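PDB 1VIM: uncharacterized protein AF_1796 from Archaeoglobus fulgidus, which is of unknown function but, as a SIS-family protein of the PHI subfamily, may bind a carbohydrate derivative such as a phosphosugar and act as an isomerase. Local coordinates for residues Ile87-Glu101 and Ile115-Ser129. Sequence-based numbering, arbitrary orientation.
Sequences ITDQDVLVGISGSGE and IGSKLVAVTGKRDSS. Unlike the reference sequence in segment 87-101: Gly95 (reference Ala). With FMT (formic acid), chain G.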
loop_
_atom_site.group_PDB
_atom_site.type_symbol
_atom_site.label_atom_id
_atom_site.label_comp_id
_atom_site.label_asym_id
_atom_site.label_seq_id
_atom_site.Cartn_x
_atom_site.Cartn_y
_atom_site.Cartn_z
ATOM N N ILE A 87 -10.689 -2.930 -15.939
ATOM C CA ILE A 87 -10.527 -1.881 -16.947
ATOM C C ILE A 87 -11.216 -2.306 -18.269
ATOM O O ILE A 87 -11.262 -3.494 -18.610
ATOM C CB ILE A 87 -9.029 -1.551 -17.161
ATOM C CG1 ILE A 87 -8.866 -0.200 -17.877
ATOM C CG2 ILE A 87 -8.304 -2.712 -17.895
ATOM C CD1 ILE A 87 -7.410 0.299 -17.944
ATOM N N THR A 88 -11.759 -1.338 -18.994
ATOM C CA THR A 88 -12.524 -1.640 -20.203
ATOM C C THR A 88 -12.079 -0.764 -21.358
ATOM O O THR A 88 -11.314 0.196 -21.185
ATOM C CB THR A 88 -14.048 -1.377 -19.984
ATOM O OG1 THR A 88 -14.291 0.042 -19.920
ATOM C CG2 THR A 88 -14.559 -2.029 -18.700
ATOM N N ASP A 89 -12.658 -1.041 -22.529
ATOM C CA ASP A 89 -12.352 -0.275 -23.731
ATOM C C ASP A 89 -12.937 1.156 -23.751
ATOM O O ASP A 89 -12.735 1.874 -24.749
ATOM C CB ASP A 89 -12.717 -1.072 -24.998
ATOM C CG ASP A 89 -14.200 -1.339 -25.145
ATOM O OD1 ASP A 89 -15.028 -0.695 -24.465
ATOM O OD2 ASP A 89 -14.607 -2.195 -25.977
ATOM N N GLN A 90 -13.624 1.581 -22.687
ATOM C CA GLN A 90 -14.057 2.970 -22.579
ATOM C C GLN A 90 -13.188 3.789 -21.633
ATOM O O GLN A 90 -13.462 4.980 -21.409
ATOM C CB GLN A 90 -15.495 3.043 -22.084
ATOM C CG GLN A 90 -16.491 2.408 -23.056
ATOM C CD GLN A 90 -17.897 2.875 -22.784
ATOM O OE1 GLN A 90 -18.199 3.386 -21.704
ATOM N NE2 GLN A 90 -18.758 2.749 -23.791
ATOM N N ASP A 91 -12.164 3.155 -21.052
ATOM C CA ASP A 91 -11.359 3.814 -20.039
ATOM C C ASP A 91 -10.053 4.359 -20.609
ATOM O O ASP A 91 -9.695 4.108 -21.756
ATOM C CB ASP A 91 -11.103 2.815 -18.895
ATOM C CG ASP A 91 -12.370 2.344 -18.274
ATOM O OD1 ASP A 91 -13.313 3.174 -18.071
ATOM O OD2 ASP A 91 -12.536 1.156 -17.948
ATOM N N VAL A 92 -9.340 5.107 -19.780
ATOM C CA VAL A 92 -8.011 5.565 -20.134
ATOM C C VAL A 92 -7.052 5.191 -19.016
ATOM O O VAL A 92 -7.378 5.333 -17.841
ATOM C CB VAL A 92 -7.988 7.075 -20.439
ATOM C CG1 VAL A 92 -8.355 7.894 -19.233
ATOM C CG2 VAL A 92 -6.619 7.503 -20.994
ATOM N N LEU A 93 -5.889 4.713 -19.404
ATOM C CA LEU A 93 -4.801 4.413 -18.482
ATOM C C LEU A 93 -3.761 5.495 -18.639
ATOM O O LEU A 93 -3.374 5.829 -19.771
ATOM C CB LEU A 93 -4.187 3.065 -18.861
ATOM C CG LEU A 93 -2.972 2.595 -18.049
ATOM C CD1 LEU A 93 -3.303 2.444 -16.535
ATOM C CD2 LEU A 93 -2.481 1.284 -18.613
ATOM N N VAL A 94 -3.309 6.041 -17.516
ATOM C CA VAL A 94 -2.212 7.008 -17.504
ATOM C C VAL A 94 -1.023 6.280 -16.884
ATOM O O VAL A 94 -1.049 5.920 -15.709
ATOM C CB VAL A 94 -2.545 8.273 -16.687
ATOM C CG1 VAL A 94 -1.350 9.239 -16.721
ATOM C CG2 VAL A 94 -3.837 8.949 -17.240
ATOM N N GLY A 95 0.025 6.077 -17.667
ATOM C CA GLY A 95 1.230 5.411 -17.209
ATOM C C GLY A 95 2.363 6.399 -17.084
ATOM O O GLY A 95 2.634 7.177 -18.000
ATOM N N ILE A 96 3.040 6.369 -15.953
ATOM C CA ILE A 96 4.147 7.284 -15.674
ATOM C C ILE A 96 5.434 6.500 -15.605
ATOM O O ILE A 96 5.576 5.597 -14.786
ATOM C CB ILE A 96 3.902 7.997 -14.332
ATOM C CG1 ILE A 96 2.563 8.726 -14.359
ATOM C CG2 ILE A 96 5.058 8.971 -14.031
ATOM C CD1 ILE A 96 2.233 9.400 -13.057
ATOM N N SER A 97 6.363 6.810 -16.505
ATOM C CA SER A 97 7.665 6.118 -16.580
ATOM C C SER A 97 8.662 7.027 -17.242
ATOM O O SER A 97 8.460 7.408 -18.392
ATOM C CB SER A 97 7.522 4.841 -17.406
ATOM O OG SER A 97 8.797 4.273 -17.720
ATOM N N GLY A 98 9.748 7.357 -16.547
ATOM C CA GLY A 98 10.736 8.256 -17.106
ATOM C C GLY A 98 11.340 7.765 -18.409
ATOM O O GLY A 98 11.359 8.466 -19.439
ATOM N N SER A 99 11.815 6.524 -18.372
ATOM C CA SER A 99 12.427 5.904 -19.541
ATOM C C SER A 99 11.405 5.434 -20.551
ATOM O O SER A 99 11.732 5.270 -21.723
ATOM C CB SER A 99 13.251 4.697 -19.106
ATOM O OG SER A 99 12.398 3.679 -18.591
ATOM N N GLY A 100 10.155 5.219 -20.107
ATOM C CA GLY A 100 9.169 4.558 -20.944
ATOM C C GLY A 100 9.473 3.077 -21.176
ATOM O O GLY A 100 8.858 2.454 -22.057
ATOM N N GLU A 101 10.358 2.500 -20.346
ATOM C CA GLU A 101 10.758 1.083 -20.486
ATOM C C GLU A 101 10.464 0.276 -19.233
ATOM O O GLU A 101 10.680 -0.940 -19.224
ATOM C CB GLU A 101 12.256 0.942 -20.832
ATOM C CG GLU A 101 12.657 1.732 -22.060
ATOM C CD GLU A 101 11.950 1.269 -23.334
ATOM O OE1 GLU A 101 11.480 0.107 -23.426
ATOM O OE2 GLU A 101 11.846 2.089 -24.272
ATOM N N ILE A 115 -7.080 -4.896 -24.300
ATOM C CA ILE A 115 -8.481 -4.758 -23.866
ATOM C C ILE A 115 -9.202 -3.649 -24.639
ATOM O O ILE A 115 -10.435 -3.686 -24.823
ATOM C CB ILE A 115 -8.518 -4.512 -22.336
ATOM C CG1 ILE A 115 -8.127 -5.830 -21.639
ATOM C CG2 ILE A 115 -9.887 -3.952 -21.904
ATOM C CD1 ILE A 115 -7.808 -5.665 -20.160
ATOM N N GLY A 116 -8.429 -2.657 -25.072
ATOM C CA GLY A 116 -8.932 -1.544 -25.844
ATOM C C GLY A 116 -9.008 -0.210 -25.122
ATOM O O GLY A 116 -9.522 0.757 -25.664
ATOM N N SER A 117 -8.521 -0.152 -23.886
ATOM C CA SER A 117 -8.361 1.124 -23.214
ATOM C C SER A 117 -7.449 2.050 -23.998
ATOM O O SER A 117 -6.528 1.596 -24.685
ATOM C CB SER A 117 -7.782 0.866 -21.815
ATOM O OG SER A 117 -7.460 2.066 -21.084
ATOM N N LYS A 118 -7.664 3.350 -23.852
ATOM C CA LYS A 118 -6.696 4.318 -24.351
ATOM C C LYS A 118 -5.553 4.481 -23.337
ATOM O O LYS A 118 -5.690 4.096 -22.164
ATOM C CB LYS A 118 -7.375 5.659 -24.664
ATOM C CG LYS A 118 -8.328 5.527 -25.887
ATOM C CD LYS A 118 -8.950 6.824 -26.271
ATOM C CE LYS A 118 -9.929 6.614 -27.413
ATOM N NZ LYS A 118 -10.433 7.950 -27.864
ATOM N N LEU A 119 -4.441 5.063 -23.785
ATOM C CA LEU A 119 -3.243 5.177 -22.967
ATOM C C LEU A 119 -2.609 6.544 -23.151
ATOM O O LEU A 119 -2.396 6.994 -24.288
ATOM C CB LEU A 119 -2.242 4.077 -23.354
ATOM C CG LEU A 119 -0.841 4.114 -22.732
ATOM C CD1 LEU A 119 -0.884 3.886 -21.201
ATOM C CD2 LEU A 119 0.092 3.066 -23.391
ATOM N N VAL A 120 -2.361 7.214 -22.032
ATOM C CA VAL A 120 -1.537 8.401 -21.983
ATOM C C VAL A 120 -0.228 8.009 -21.346
ATOM O O VAL A 120 -0.216 7.479 -20.227
ATOM C CB VAL A 120 -2.173 9.532 -21.156
ATOM C CG1 VAL A 120 -1.243 10.726 -21.071
ATOM C CG2 VAL A 120 -3.541 9.912 -21.702
ATOM N N ALA A 121 0.879 8.289 -22.036
ATOM C CA ALA A 121 2.205 8.027 -21.483
ATOM C C ALA A 121 2.798 9.330 -21.004
ATOM O O ALA A 121 2.951 10.251 -21.787
ATOM C CB ALA A 121 3.111 7.355 -22.529
ATOM N N VAL A 122 3.135 9.401 -19.716
ATOM C CA VAL A 122 3.871 10.532 -19.150
ATOM C C VAL A 122 5.303 10.042 -18.994
ATOM O O VAL A 122 5.594 9.222 -18.116
ATOM C CB VAL A 122 3.296 11.001 -17.801
ATOM C CG1 VAL A 122 4.112 12.164 -17.261
ATOM C CG2 VAL A 122 1.821 11.368 -17.937
ATOM N N THR A 123 6.172 10.542 -19.859
ATOM C CA THR A 123 7.495 9.948 -20.039
ATOM C C THR A 123 8.488 10.972 -20.547
ATOM O O THR A 123 8.086 11.978 -21.139
ATOM C CB THR A 123 7.395 8.717 -21.013
ATOM O OG1 THR A 123 8.683 8.095 -21.190
ATOM C CG2 THR A 123 6.948 9.118 -22.438
ATOM N N GLY A 124 9.782 10.701 -20.348
ATOM C CA GLY A 124 10.814 11.562 -20.885
ATOM C C GLY A 124 11.258 11.142 -22.274
ATOM O O GLY A 124 12.042 11.860 -22.902
ATOM N N LYS A 125 10.767 10.009 -22.778
ATOM C CA LYS A 125 11.283 9.440 -24.026
ATOM C C LYS A 125 10.175 9.210 -25.028
ATOM O O LYS A 125 9.399 8.257 -24.899
ATOM C CB LYS A 125 12.036 8.136 -23.727
ATOM C CG LYS A 125 13.250 8.263 -22.823
ATOM C CD LYS A 125 14.363 9.113 -23.437
ATOM C CE LYS A 125 15.015 8.411 -24.611
ATOM N NZ LYS A 125 16.223 9.133 -25.121
ATOM N N ARG A 126 10.104 10.087 -26.035
ATOM C CA ARG A 126 9.018 10.039 -27.031
ATOM C C ARG A 126 9.029 8.770 -27.896
ATOM O O ARG A 126 8.001 8.396 -28.451
ATOM C CB ARG A 126 9.052 11.293 -27.925
ATOM C CG ARG A 126 7.813 11.541 -28.767
ATOM C CD ARG A 126 7.884 12.815 -29.608
ATOM N NE ARG A 126 7.616 14.001 -28.796
ATOM C CZ ARG A 126 8.521 14.928 -28.494
ATOM N NH1 ARG A 126 9.766 14.827 -28.944
ATOM N NH2 ARG A 126 8.179 15.966 -27.742
ATOM N N ASP A 127 10.182 8.104 -27.940
ATOM C CA ASP A 127 10.385 6.905 -28.751
ATOM C C ASP A 127 10.413 5.586 -27.972
ATOM O O ASP A 127 10.766 4.528 -28.510
ATOM C CB ASP A 127 11.695 7.066 -29.537
ATOM C CG ASP A 127 12.915 7.431 -28.650
ATOM O OD1 ASP A 127 12.809 7.651 -27.403
ATOM O OD2 ASP A 127 14.066 7.536 -29.136
ATOM N N SER A 128 10.030 5.656 -26.710
ATOM C CA SER A 128 10.088 4.502 -25.820
ATOM C C SER A 128 9.013 3.464 -26.094
ATOM O O SER A 128 8.035 3.747 -26.774
ATOM C CB SER A 128 9.983 4.959 -24.376
ATOM O OG SER A 128 8.731 5.617 -24.147
ATOM N N SER A 129 9.173 2.267 -25.526
ATOM C CA SER A 129 8.142 1.241 -25.621
ATOM C C SER A 129 6.761 1.775 -25.165
ATOM O O SER A 129 5.741 1.505 -25.800
ATOM C CB SER A 129 8.529 0.017 -24.782
ATOM O OG SER A 129 9.737 -0.586 -25.267
HETATM C C FMT G . -7.885 -3.883 -14.010
HETATM O O1 FMT G . -8.540 -4.558 -14.806
HETATM O O2 FMT G . -6.879 -4.270 -13.393
#
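Beyond the C-terminal ends of two parallel strands, the carboxylate of Glu101 takes hold of Ser129 twice. OE1 offers its syn lone pair to Ser129 OG at 2.6 Å, while OE2 receives Ser129 N at 3.0 Å from above the carboxylate plane. The glutamate chain reaches back because it folds at its second torsion (chi2 -63°). Next to this grip Gly100, with positive phi, runs close against Ser128, whose OG lies 3.4 Å from Gly100 CA; that hydroxyl binds Lys125 O and caps the helix 129-133 at Ala131 N. Thr123 OG1, swung anti to its own backbone N (chi1 -179°), sits between the carbonyls of Ser97 and Gly98 and also accepts from Lys125 N, an ST turn.

Between the ends, six backbone hydrogen bonds run from Asp91 O to Ser97 N, joining strands 92-96 and 118-123 in parallel register. Val92, Val94, Ile96, Val120 and Val122 share one face, where Val94 CG1 meets Val122 CG2 at 4.0 Å. On the other, Leu93 and Leu119 lie side by side, and Gly95, alanine in the reference sequence, adds no side chain. At the N-terminal ends of the strands Ile87 CG2 touches Ile115 CD1 at 3.8 Å, and Leu93 N bonds to Lys118 O at 2.8 Å.

The two strands and the intervening helix 103-115 make one right-handed beta-alpha-beta crossover unit in the parallel sheet of the SIS domain. Helix 103-115 packs on the leucine face, helix 34-46 lies over Val120 and Val122, and strands 50-53 and 136-139 flank the two strands.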